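Local coordinates for protein ribosome biogenesis GTPase A (Thermotoga maritima, PDB 3CNO) that probably acts as a circularly permuted GTP-binding GTPase that binds 23S rRNA and is required late in assembly of the 50S ribosomal subunit, at residues R29-P34 / N54-A59; E48-L53 / R77-H82. All coordinates share one frame; numbering follows the deposited sequence.

Interaction 1 of 2, residues R29-P34 / N54-A59; sequences RDARAP and NKVDIA. With GDP (guanosine-5'-diphosphate), chain B.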
loop_
_atom_site.group_PDB
_atom_site.type_symbol
_atom_site.label_atom_id
_atom_site.label_comp_id
_atom_site.label_asym_id
_atom_site.label_seq_id
_atom_site.Cartn_x
_atom_site.Cartn_y
_atom_site.Cartn_z
ATOM N N ARG A 29 0.913 5.544 0.691
ATOM C CA ARG A 29 1.176 4.351 1.480
ATOM C C ARG A 29 -0.103 3.526 1.547
ATOM O O ARG A 29 -1.196 4.056 1.314
ATOM C CB ARG A 29 1.620 4.714 2.907
ATOM C CG ARG A 29 2.726 5.750 3.015
ATOM C CD ARG A 29 3.255 5.755 4.419
ATOM N NE ARG A 29 4.204 6.832 4.669
ATOM C CZ ARG A 29 4.880 6.987 5.810
ATOM N NH1 ARG A 29 4.714 6.127 6.807
ATOM N NH2 ARG A 29 5.730 7.995 5.955
ATOM N N ASP A 30 0.041 2.238 1.859
ATOM C CA ASP A 30 -1.101 1.398 2.195
ATOM C C ASP A 30 -1.401 1.571 3.678
ATOM O O ASP A 30 -0.532 1.330 4.523
ATOM C CB ASP A 30 -0.827 -0.080 1.863
ATOM C CG ASP A 30 -2.089 -0.940 1.895
ATOM O OD1 ASP A 30 -2.849 -0.864 2.881
ATOM O OD2 ASP A 30 -2.317 -1.715 0.938
ATOM N N ALA A 31 -2.632 1.981 3.988
ATOM C CA ALA A 31 -3.075 2.208 5.376
ATOM C C ALA A 31 -2.920 0.978 6.286
ATOM O O ALA A 31 -2.798 1.115 7.514
ATOM C CB ALA A 31 -4.528 2.735 5.416
ATOM N N ARG A 32 -2.915 -0.213 5.688
ATOM C CA ARG A 32 -2.753 -1.456 6.453
ATOM C C ARG A 32 -1.315 -1.689 6.917
ATOM O O ARG A 32 -1.089 -2.422 7.878
ATOM C CB ARG A 32 -3.245 -2.653 5.656
ATOM C CG ARG A 32 -4.660 -2.510 5.183
ATOM C CD ARG A 32 -5.045 -3.620 4.217
ATOM N NE ARG A 32 -4.337 -3.488 2.949
ATOM C CZ ARG A 32 -4.357 -4.400 1.988
ATOM N NH1 ARG A 32 -5.041 -5.526 2.156
ATOM N NH2 ARG A 32 -3.672 -4.198 0.864
ATOM N N ALA A 33 -0.352 -1.063 6.235
ATOM C CA ALA A 33 1.056 -1.164 6.619
ATOM C C ALA A 33 1.849 0.133 6.309
ATOM O O ALA A 33 2.623 0.180 5.341
ATOM C CB ALA A 33 1.701 -2.397 5.957
ATOM N N PRO A 34 1.637 1.195 7.119
ATOM C CA PRO A 34 2.242 2.510 6.869
ATOM C C PRO A 34 3.775 2.543 6.923
ATOM O O PRO A 34 4.386 3.430 6.331
ATOM C CB PRO A 34 1.642 3.387 7.973
ATOM C CG PRO A 34 0.360 2.690 8.334
ATOM C CD PRO A 34 0.744 1.244 8.293
ATOM N N ASN A 54 -3.772 5.207 2.015
ATOM C CA ASN A 54 -4.750 4.747 1.014
ATOM C C ASN A 54 -5.364 3.401 1.357
ATOM O O ASN A 54 -4.847 2.677 2.206
ATOM C CB ASN A 54 -4.081 4.626 -0.359
ATOM C CG ASN A 54 -5.072 4.766 -1.506
ATOM O OD1 ASN A 54 -6.139 5.354 -1.356
ATOM N ND2 ASN A 54 -4.720 4.219 -2.662
ATOM N N LYS A 55 -6.457 3.066 0.673
ATOM C CA LYS A 55 -7.148 1.786 0.820
ATOM C C LYS A 55 -7.758 1.625 2.206
ATOM O O LYS A 55 -7.777 0.527 2.768
ATOM C CB LYS A 55 -6.231 0.596 0.471
ATOM C CG LYS A 55 -5.517 0.735 -0.854
ATOM C CD LYS A 55 -4.853 -0.557 -1.293
ATOM C CE LYS A 55 -4.246 -0.399 -2.684
ATOM N NZ LYS A 55 -3.584 -1.650 -3.091
ATOM N N VAL A 56 -8.261 2.728 2.756
ATOM C CA VAL A 56 -8.886 2.694 4.086
ATOM C C VAL A 56 -10.126 1.805 4.111
ATOM O O VAL A 56 -10.515 1.326 5.170
ATOM C CB VAL A 56 -9.189 4.114 4.680
ATOM C CG1 VAL A 56 -7.911 4.805 5.080
ATOM C CG2 VAL A 56 -9.994 4.969 3.733
ATOM N N ASP A 57 -10.717 1.576 2.941
ATOM C CA ASP A 57 -11.876 0.699 2.771
ATOM C C ASP A 57 -11.611 -0.772 3.099
ATOM O O ASP A 57 -12.537 -1.519 3.418
ATOM C CB ASP A 57 -12.402 0.790 1.329
ATOM C CG ASP A 57 -11.334 0.418 0.280
ATOM O OD1 ASP A 57 -10.230 1.003 0.312
ATOM O OD2 ASP A 57 -11.606 -0.445 -0.586
ATOM N N ILE A 58 -10.355 -1.203 2.983
ATOM C CA ILE A 58 -10.019 -2.605 3.248
ATOM C C ILE A 58 -9.090 -2.773 4.457
ATOM O O ILE A 58 -8.567 -3.870 4.711
ATOM C CB ILE A 58 -9.476 -3.329 1.981
ATOM C CG1 ILE A 58 -8.233 -2.624 1.425
ATOM C CG2 ILE A 58 -10.585 -3.468 0.928
ATOM C CD1 ILE A 58 -7.417 -3.481 0.451
ATOM N N ALA A 59 -8.896 -1.682 5.194
ATOM C CA ALA A 59 -8.045 -1.674 6.385
ATOM C C ALA A 59 -8.885 -1.716 7.684
ATOM O O ALA A 59 -10.073 -1.439 7.663
ATOM C CB ALA A 59 -7.138 -0.433 6.369
HETATM P PB GDP B . 0.026 1.426 -8.372
HETATM O O1B GDP B . -0.143 2.462 -9.451
HETATM O O2B GDP B . 0.554 2.145 -7.145
HETATM O O3B GDP B . 1.060 0.375 -8.707
HETATM O O3A GDP B . -1.369 0.723 -8.010
HETATM P PA GDP B . -2.769 0.744 -8.789
HETATM O O1A GDP B . -3.433 2.097 -8.858
HETATM O O2A GDP B . -2.644 0.086 -10.141
HETATM O "O5'" GDP B . -3.639 -0.175 -7.815
HETATM C "C5'" GDP B . -3.160 -1.469 -7.462
HETATM C "C4'" GDP B . -4.338 -2.331 -7.039
HETATM O "O4'" GDP B . -4.970 -1.775 -5.889
HETATM C "C3'" GDP B . -5.399 -2.414 -8.116
HETATM O "O3'" GDP B . -5.920 -3.749 -8.101
HETATM C "C2'" GDP B . -6.467 -1.446 -7.667
HETATM O "O2'" GDP B . -7.728 -1.843 -8.212
HETATM C "C1'" GDP B . -6.350 -1.526 -6.147
HETATM N N9 GDP B . -6.650 -0.284 -5.396
HETATM C C8 GDP B . -6.142 0.946 -5.594
HETATM N N7 GDP B . -6.627 1.827 -4.683
HETATM C C5 GDP B . -7.461 1.151 -3.872
HETATM C C6 GDP B . -8.317 1.464 -2.702
HETATM O O6 GDP B . -8.377 2.622 -2.239
HETATM N N1 GDP B . -9.021 0.461 -2.151
HETATM C C2 GDP B . -8.990 -0.798 -2.634
HETATM N N2 GDP B . -9.729 -1.748 -2.021
HETATM N N3 GDP B . -8.238 -1.151 -3.702
HETATM C C4 GDP B . -7.471 -0.240 -4.343
HETATM O O HOH W 1 -1.356 -1.994 -1.416
HETATM O O HOH W 2 -7.120 -6.319 4.139
#
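D30 and N54 form a buried parallel bridge at the C-terminal ends of adjacent strands 24-30 and 48-54, where the second runs into the guanine-binding NKVD (G4) loop. N54 N donates to R29 O at 2.9 Å, and A31 N to N54 O at 2.9 Å, in the carbonyl plane. The D30 side chain makes an Asx turn: OD1 accepts from R32 N and R32 NE, while OD2 takes R32 NH2 at 2.8 Å in a salt bridge, a side-on grip by two nitrogens. A bend at chi3 (-69°) turns the R32 guanidinium back to D30, and I58 CD1 sits centrally over one face, 3.5 Å from R32 CZ. R32 NH1 also bonds V235 O, and NH2 A236 O. Nearer the backbone, R32 CG packs on A59 CB at 3.4 Å. D30 OD2 also lies 3.6 Å from K55 CD, and a water joins it to K55 NZ. K55 lies extended across the base, K55 CG 3.4 Å from GDP C6, and NZ bonds GDP O4' and N109 O. D57 OD1 accepts from GDP N1 and OD2 from GDP N2. D30 thus serves both cations, and its charge probably helps balance them and steady the lysine on the guanine.

Interaction 2 of 2, residues E48-L53 / R77-H82; sequences ETIILL and RVITTH. With GDP (guanosine-5'-diphosphate), chain B.
I51 and V78 pair as parallel neighbours at one edge of the mixed sheet, on the two strands of a beta-alpha-beta unit whose crossover helix is 61-72, within the P-loop GTPase fold. I51 N donates to R77 O, and I51 O accepts from I79 N at 2.7 Å, nearly along the C=O axis; two residues on, L53 N donates to I79 O and T81 N to L53 O. I51, L53, V78 and T80 face helix 61-72, and I51 CG2 meets V78 CG2 at 3.9 Å. L52 and I79 take the other face, where I79 packs on helix 87-94 and L52 CD2 also reaches T81 CG2 at 3.6 Å.

R77 closes the start of the pairing. Its CB lies 3.7 Å from T49 O, and with CG anti to the backbone N (chi1 -167°) the extended chain runs past I50 toward E48. CD passes E48 OE2 and I50 CG1; NE and CZ lie against I50 CG1, which sits over one guanidinium face, offset toward its rim. At the tip NH1 meets E48 OE2 in a salt bridge, near the guanidinium plane, whose modelled length is doubtfully short. R77 NH2 touches I50 CD1 at 3.4 Å and bonds L94 O. Replacing I50 by an alanine removes the hydrocarbon over this face, which would probably leave the guanidinium less firmly held, by its bonds to E48 and L94 alone among the contacts described, and open a gap beside I79 CG1. Where the second strand leaves the pairing, H82 CA comes within 3.2 Å of GDP O6.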
loop_
_atom_site.group_PDB
_atom_site.type_symbol
_atom_site.label_atom_id
_atom_site.label_comp_id
_atom_site.label_asym_id
_atom_site.label_seq_id
_atom_site.Cartn_x
_atom_site.Cartn_y
_atom_site.Cartn_z
ATOM N N GLU A 48 7.443 19.905 0.358
ATOM C CA GLU A 48 6.184 19.837 1.093
ATOM C C GLU A 48 5.612 18.427 0.904
ATOM O O GLU A 48 5.350 17.993 -0.221
ATOM C CB GLU A 48 5.222 20.936 0.631
ATOM C CG GLU A 48 3.852 20.971 1.330
ATOM C CD GLU A 48 3.913 21.183 2.845
ATOM O OE1 GLU A 48 4.979 21.569 3.376
ATOM O OE2 GLU A 48 2.879 20.957 3.515
ATOM N N THR A 49 5.462 17.707 2.014
ATOM C CA THR A 49 5.115 16.285 1.980
ATOM C C THR A 49 3.761 15.985 2.646
ATOM O O THR A 49 3.511 16.365 3.794
ATOM C CB THR A 49 6.255 15.409 2.582
ATOM O OG1 THR A 49 7.454 15.620 1.829
ATOM C CG2 THR A 49 5.913 13.924 2.515
ATOM N N ILE A 50 2.897 15.316 1.886
ATOM C CA ILE A 50 1.643 14.787 2.394
ATOM C C ILE A 50 1.724 13.261 2.468
ATOM O O ILE A 50 2.022 12.581 1.468
ATOM C CB ILE A 50 0.451 15.194 1.506
ATOM C CG1 ILE A 50 0.381 16.721 1.378
ATOM C CG2 ILE A 50 -0.852 14.631 2.080
ATOM C CD1 ILE A 50 -0.150 17.209 0.066
ATOM N N ILE A 51 1.473 12.729 3.659
ATOM C CA ILE A 51 1.372 11.300 3.821
ATOM C C ILE A 51 -0.067 10.904 3.558
ATOM O O ILE A 51 -0.993 11.304 4.286
ATOM C CB ILE A 51 1.800 10.827 5.221
ATOM C CG1 ILE A 51 3.300 11.097 5.439
ATOM C CG2 ILE A 51 1.422 9.332 5.423
ATOM C CD1 ILE A 51 3.769 10.835 6.875
ATOM N N LEU A 52 -0.234 10.110 2.511
ATOM C CA LEU A 52 -1.532 9.629 2.104
ATOM C C LEU A 52 -1.672 8.161 2.506
ATOM O O LEU A 52 -0.996 7.291 1.958
ATOM C CB LEU A 52 -1.693 9.837 0.591
ATOM C CG LEU A 52 -3.029 9.634 -0.121
ATOM C CD1 LEU A 52 -3.070 10.421 -1.410
ATOM C CD2 LEU A 52 -3.271 8.151 -0.395
ATOM N N LEU A 53 -2.533 7.893 3.483
ATOM C CA LEU A 53 -2.864 6.520 3.863
ATOM C C LEU A 53 -4.051 6.062 3.003
ATOM O O LEU A 53 -5.177 6.497 3.223
ATOM C CB LEU A 53 -3.172 6.410 5.373
ATOM C CG LEU A 53 -2.115 6.898 6.395
ATOM C CD1 LEU A 53 -2.583 6.717 7.852
ATOM C CD2 LEU A 53 -0.724 6.255 6.185
ATOM N N ARG A 77 1.905 16.011 8.156
ATOM C CA ARG A 77 0.690 16.247 7.397
ATOM C C ARG A 77 0.270 14.902 6.832
ATOM O O ARG A 77 1.042 14.245 6.135
ATOM C CB ARG A 77 0.964 17.259 6.290
ATOM C CG ARG A 77 -0.245 17.837 5.607
ATOM C CD ARG A 77 0.206 18.973 4.723
ATOM N NE ARG A 77 -0.696 19.173 3.592
ATOM C CZ ARG A 77 -0.416 19.948 2.547
ATOM N NH1 ARG A 77 0.741 20.583 2.498
ATOM N NH2 ARG A 77 -1.282 20.078 1.548
ATOM N N VAL A 78 -0.945 14.488 7.167
ATOM C CA VAL A 78 -1.418 13.146 6.874
ATOM C C VAL A 78 -2.885 13.190 6.447
ATOM O O VAL A 78 -3.675 13.954 6.996
ATOM C CB VAL A 78 -1.186 12.165 8.093
ATOM C CG1 VAL A 78 -2.011 12.575 9.335
ATOM C CG2 VAL A 78 -1.434 10.691 7.697
ATOM N N ILE A 79 -3.226 12.401 5.434
ATOM C CA ILE A 79 -4.612 12.245 4.993
ATOM C C ILE A 79 -4.916 10.757 4.815
ATOM O O ILE A 79 -4.001 9.930 4.806
ATOM C CB ILE A 79 -4.943 13.056 3.694
ATOM C CG1 ILE A 79 -4.296 12.428 2.448
ATOM C CG2 ILE A 79 -4.559 14.549 3.853
ATOM C CD1 ILE A 79 -5.037 12.746 1.159
ATOM N N THR A 80 -6.203 10.430 4.719
ATOM C CA THR A 80 -6.659 9.077 4.439
ATOM C C THR A 80 -7.669 9.144 3.306
ATOM O O THR A 80 -8.400 10.124 3.170
ATOM C CB THR A 80 -7.328 8.364 5.669
ATOM O OG1 THR A 80 -8.571 8.996 6.002
ATOM C CG2 THR A 80 -6.424 8.364 6.881
ATOM N N THR A 81 -7.703 8.095 2.491
ATOM C CA THR A 81 -8.586 8.067 1.347
ATOM C C THR A 81 -8.694 6.657 0.782
ATOM O O THR A 81 -8.047 5.742 1.267
ATOM C CB THR A 81 -8.131 9.087 0.258
ATOM O OG1 THR A 81 -9.166 9.221 -0.718
ATOM C CG2 THR A 81 -6.831 8.660 -0.406
ATOM N N HIS A 82 -9.529 6.493 -0.233
ATOM C CA HIS A 82 -9.661 5.214 -0.919
ATOM C C HIS A 82 -10.232 5.439 -2.312
ATOM O O HIS A 82 -10.659 6.542 -2.638
ATOM C CB HIS A 82 -10.513 4.214 -0.118
ATOM C CG HIS A 82 -11.931 4.654 0.088
ATOM N ND1 HIS A 82 -12.976 4.187 -0.684
ATOM C CD2 HIS A 82 -12.476 5.513 0.983
ATOM C CE1 HIS A 82 -14.099 4.755 -0.284
ATOM N NE2 HIS A 82 -13.824 5.559 0.728
HETATM P PB GDP B . 0.026 1.426 -8.372
HETATM O O1B GDP B . -0.143 2.462 -9.451
HETATM O O2B GDP B . 0.554 2.145 -7.145
HETATM O O3B GDP B . 1.060 0.375 -8.707
HETATM O O3A GDP B . -1.369 0.723 -8.010
HETATM P PA GDP B . -2.769 0.744 -8.789
HETATM O O1A GDP B . -3.433 2.097 -8.858
HETATM O O2A GDP B . -2.644 0.086 -10.141
HETATM O "O5'" GDP B . -3.639 -0.175 -7.815
HETATM C "C5'" GDP B . -3.160 -1.469 -7.462
HETATM C "C4'" GDP B . -4.338 -2.331 -7.039
HETATM O "O4'" GDP B . -4.970 -1.775 -5.889
HETATM C "C3'" GDP B . -5.399 -2.414 -8.116
HETATM O "O3'" GDP B . -5.920 -3.749 -8.101
HETATM C "C2'" GDP B . -6.467 -1.446 -7.667
HETATM O "O2'" GDP B . -7.728 -1.843 -8.212
HETATM C "C1'" GDP B . -6.350 -1.526 -6.147
HETATM N N9 GDP B . -6.650 -0.284 -5.396
HETATM C C8 GDP B . -6.142 0.946 -5.594
HETATM N N7 GDP B . -6.627 1.827 -4.683
HETATM C C5 GDP B . -7.461 1.151 -3.872
HETATM C C6 GDP B . -8.317 1.464 -2.702
HETATM O O6 GDP B . -8.377 2.622 -2.239
HETATM N N1 GDP B . -9.021 0.461 -2.151
HETATM C C2 GDP B . -8.990 -0.798 -2.634
HETATM N N2 GDP B . -9.729 -1.748 -2.021
HETATM N N3 GDP B . -8.238 -1.151 -3.702
HETATM C C4 GDP B . -7.471 -0.240 -4.343
HETATM O O HOH W 3 4.239 14.827 6.303
#

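Interactions 1 and 2 share strand 48-54: one lies at its C-terminal end, the other along most of its length, and R29 N probably bonds L52 O between them. Interaction 1 is buried and largely polar, with few backbone bonds but a dense set of charges, waters and nucleotide contacts. Interaction 2 is only partly buried; its regular strand pairing carries aliphatic packing on two faces, and its charged pair sits at the outer end, far from the guanine. The two converge at the base: V56 CG2 packs on T81 O, and N54 OD1 lies close to the same oxygen, while H82 CB packs against D57 OD1, bringing the end of 77-82 beside the guanine-binding loop.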